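Local structure of sylvaticin (Pythium sylvaticum, 2POS) at residues D61-L66 with K84-F89. The protein is a secreted, alpha-elicitin-like protein that probably binds sterols or other lipids in an apolar cavity, as its elicitin relatives do. Sequence-based numbering, arbitrary orientation.
Sequences DAIKAL and KLVTEF
Lys64 NZ is gripped by two water molecules, and each water links it to a backbone carbonyl of the facing helix. The first accepts from the ammonium group at 3.2 Å from Lys64 NZ and lies 2.7 Å from Val86 O, to which it probably donates, although more acceptors surround it than it has protons; the second lies 2.9 Å from Lys64 NZ and donates to Thr87 O. No direct hydrogen bond joins the two segments, so their polar link is water-mediated. Lys64 reaches the waters because its CG is anti to the carbonyl carbon (chi1 -77°) and the chain beyond is fully extended, running alongside Val86 with the two side chains directed oppositely. On the way its CE passes 3.2 Å from Val86 O, and its CG rests 3.7 Å from Val86 CG2. The positive charge would probably polarise the two bridged carbonyls through the waters.

Val86 serves both the polar and the apolar side: while CG2 meets the Lys64 CG methylene, CG1 turns to Ile63, whose CG2 lies 3.5 Å from Val86 CG1, slightly closer than methyl groups normally sit. With its own CG2 anti to the backbone N, Ile63 offers that branch and CB to the valine methyl. Both residues are buried, and Val86 also packs on Ile60, about one turn before Ile63. The closest backbone approach, 6.4 Å between Lys64 CA and Val86 CA, brings the C-terminal part of helix 54-64 close to helix 82-92. This is helix-helix packing within the mainly helical elicitin fold, with branched aliphatic residues inside and a water-bridged, partly exposed lysine beside them.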
loop_
_atom_site.group_PDB
_atom_site.type_symbol
_atom_site.label_atom_id
_atom_site.label_comp_id
_atom_site.label_asym_id
_atom_site.label_seq_id
_atom_site.Cartn_x
_atom_site.Cartn_y
_atom_site.Cartn_z
ATOM N N ASP A 61 -3.425 6.181 -5.328
ATOM C CA ASP A 61 -3.060 7.560 -5.645
ATOM C C ASP A 61 -2.871 8.399 -4.376
ATOM O O ASP A 61 -1.977 9.252 -4.319
ATOM C CB ASP A 61 -4.090 8.201 -6.586
ATOM C CG ASP A 61 -4.042 7.620 -7.992
ATOM O OD1 ASP A 61 -3.106 6.855 -8.302
ATOM O OD2 ASP A 61 -4.948 7.926 -8.793
ATOM N N ALA A 62 -3.699 8.152 -3.360
ATOM C CA ALA A 62 -3.573 8.851 -2.076
ATOM C C ALA A 62 -2.261 8.498 -1.359
ATOM O O ALA A 62 -1.660 9.352 -0.698
ATOM C CB ALA A 62 -4.771 8.560 -1.185
ATOM N N ILE A 63 -1.809 7.251 -1.503
ATOM C CA ILE A 63 -0.510 6.849 -0.952
ATOM C C ILE A 63 0.633 7.509 -1.727
ATOM O O ILE A 63 1.603 7.983 -1.130
ATOM C CB ILE A 63 -0.334 5.301 -0.898
ATOM C CG1 ILE A 63 -1.449 4.679 -0.049
ATOM C CG2 ILE A 63 1.019 4.943 -0.290
ATOM C CD1 ILE A 63 -1.660 3.167 -0.237
ATOM N N LYS A 64 0.520 7.545 -3.051
ATOM C CA LYS A 64 1.522 8.232 -3.864
ATOM C C LYS A 64 1.717 9.671 -3.392
ATOM O O LYS A 64 2.846 10.154 -3.315
ATOM C CB LYS A 64 1.130 8.229 -5.337
ATOM C CG LYS A 64 1.369 6.924 -6.034
ATOM C CD LYS A 64 0.974 7.045 -7.491
ATOM C CE LYS A 64 1.229 5.752 -8.219
ATOM N NZ LYS A 64 0.737 5.839 -9.616
ATOM N N ALA A 65 0.607 10.339 -3.074
ATOM C CA ALA A 65 0.606 11.742 -2.637
ATOM C C ALA A 65 1.350 11.985 -1.313
ATOM O O ALA A 65 1.724 13.124 -0.999
ATOM C CB ALA A 65 -0.837 12.261 -2.545
ATOM N N LEU A 66 1.561 10.915 -0.547
ATOM C CA LEU A 66 2.325 10.980 0.703
ATOM C C LEU A 66 3.829 10.942 0.466
ATOM O O LEU A 66 4.611 11.072 1.404
ATOM C CB LEU A 66 1.967 9.809 1.615
ATOM C CG LEU A 66 0.497 9.479 1.839
ATOM C CD1 LEU A 66 0.417 8.166 2.591
ATOM C CD2 LEU A 66 -0.201 10.594 2.595
ATOM N N LYS A 84 7.417 0.978 -4.128
ATOM C CA LYS A 84 7.295 -0.088 -5.123
ATOM C C LYS A 84 5.832 -0.480 -5.304
ATOM O O LYS A 84 5.324 -0.519 -6.426
ATOM C CB LYS A 84 8.114 -1.295 -4.692
ATOM C CG LYS A 84 8.003 -2.501 -5.620
ATOM C CD LYS A 84 8.904 -3.595 -5.088
ATOM C CE LYS A 84 8.948 -4.788 -6.006
ATOM N NZ LYS A 84 9.808 -5.824 -5.384
ATOM N N LEU A 85 5.162 -0.750 -4.185
ATOM C CA LEU A 85 3.769 -1.174 -4.206
ATOM C C LEU A 85 2.925 -0.222 -5.032
ATOM O O LEU A 85 2.206 -0.640 -5.956
ATOM C CB LEU A 85 3.229 -1.246 -2.769
ATOM C CG LEU A 85 1.702 -1.302 -2.604
ATOM C CD1 LEU A 85 1.209 -2.664 -3.008
ATOM C CD2 LEU A 85 1.291 -0.961 -1.166
ATOM N N VAL A 86 3.015 1.064 -4.717
ATOM C CA VAL A 86 2.087 2.024 -5.318
ATOM C C VAL A 86 2.458 2.363 -6.756
ATOM O O VAL A 86 1.584 2.664 -7.557
ATOM C CB VAL A 86 1.877 3.309 -4.459
ATOM C CG1 VAL A 86 1.328 2.936 -3.101
ATOM C CG2 VAL A 86 3.163 4.127 -4.330
ATOM N N THR A 87 3.750 2.303 -7.081
ATOM C CA THR A 87 4.208 2.638 -8.427
ATOM C C THR A 87 3.852 1.511 -9.393
ATOM O O THR A 87 3.433 1.765 -10.526
ATOM C CB THR A 87 5.717 2.918 -8.446
ATOM O OG1 THR A 87 6.015 3.974 -7.525
ATOM C CG2 THR A 87 6.173 3.338 -9.835
ATOM N N GLU A 88 3.987 0.273 -8.927
ATOM C CA GLU A 88 3.731 -0.890 -9.770
ATOM C C GLU A 88 2.268 -1.316 -9.832
ATOM O O GLU A 88 1.905 -2.150 -10.669
ATOM C CB GLU A 88 4.612 -2.063 -9.339
ATOM C CG GLU A 88 6.095 -1.817 -9.613
ATOM C CD GLU A 88 6.959 -3.043 -9.429
ATOM O OE1 GLU A 88 6.549 -3.979 -8.703
ATOM O OE2 GLU A 88 8.065 -3.063 -10.020
ATOM N N PHE A 89 1.427 -0.747 -8.965
ATOM C CA PHE A 89 0.041 -1.194 -8.857
ATOM C C PHE A 89 -0.737 -1.127 -10.176
ATOM O O PHE A 89 -1.255 -2.144 -10.641
ATOM C CB PHE A 89 -0.717 -0.447 -7.746
ATOM C CG PHE A 89 -2.183 -0.790 -7.696
ATOM C CD1 PHE A 89 -2.609 -2.011 -7.186
ATOM C CD2 PHE A 89 -3.129 0.093 -8.212
ATOM C CE1 PHE A 89 -3.965 -2.338 -7.165
ATOM C CE2 PHE A 89 -4.481 -0.230 -8.196
ATOM C CZ PHE A 89 -4.894 -1.447 -7.674
HETATM O O HOH W 1 0.276 2.673 -9.925
HETATM O O HOH W 2 2.066 4.107 -11.551
#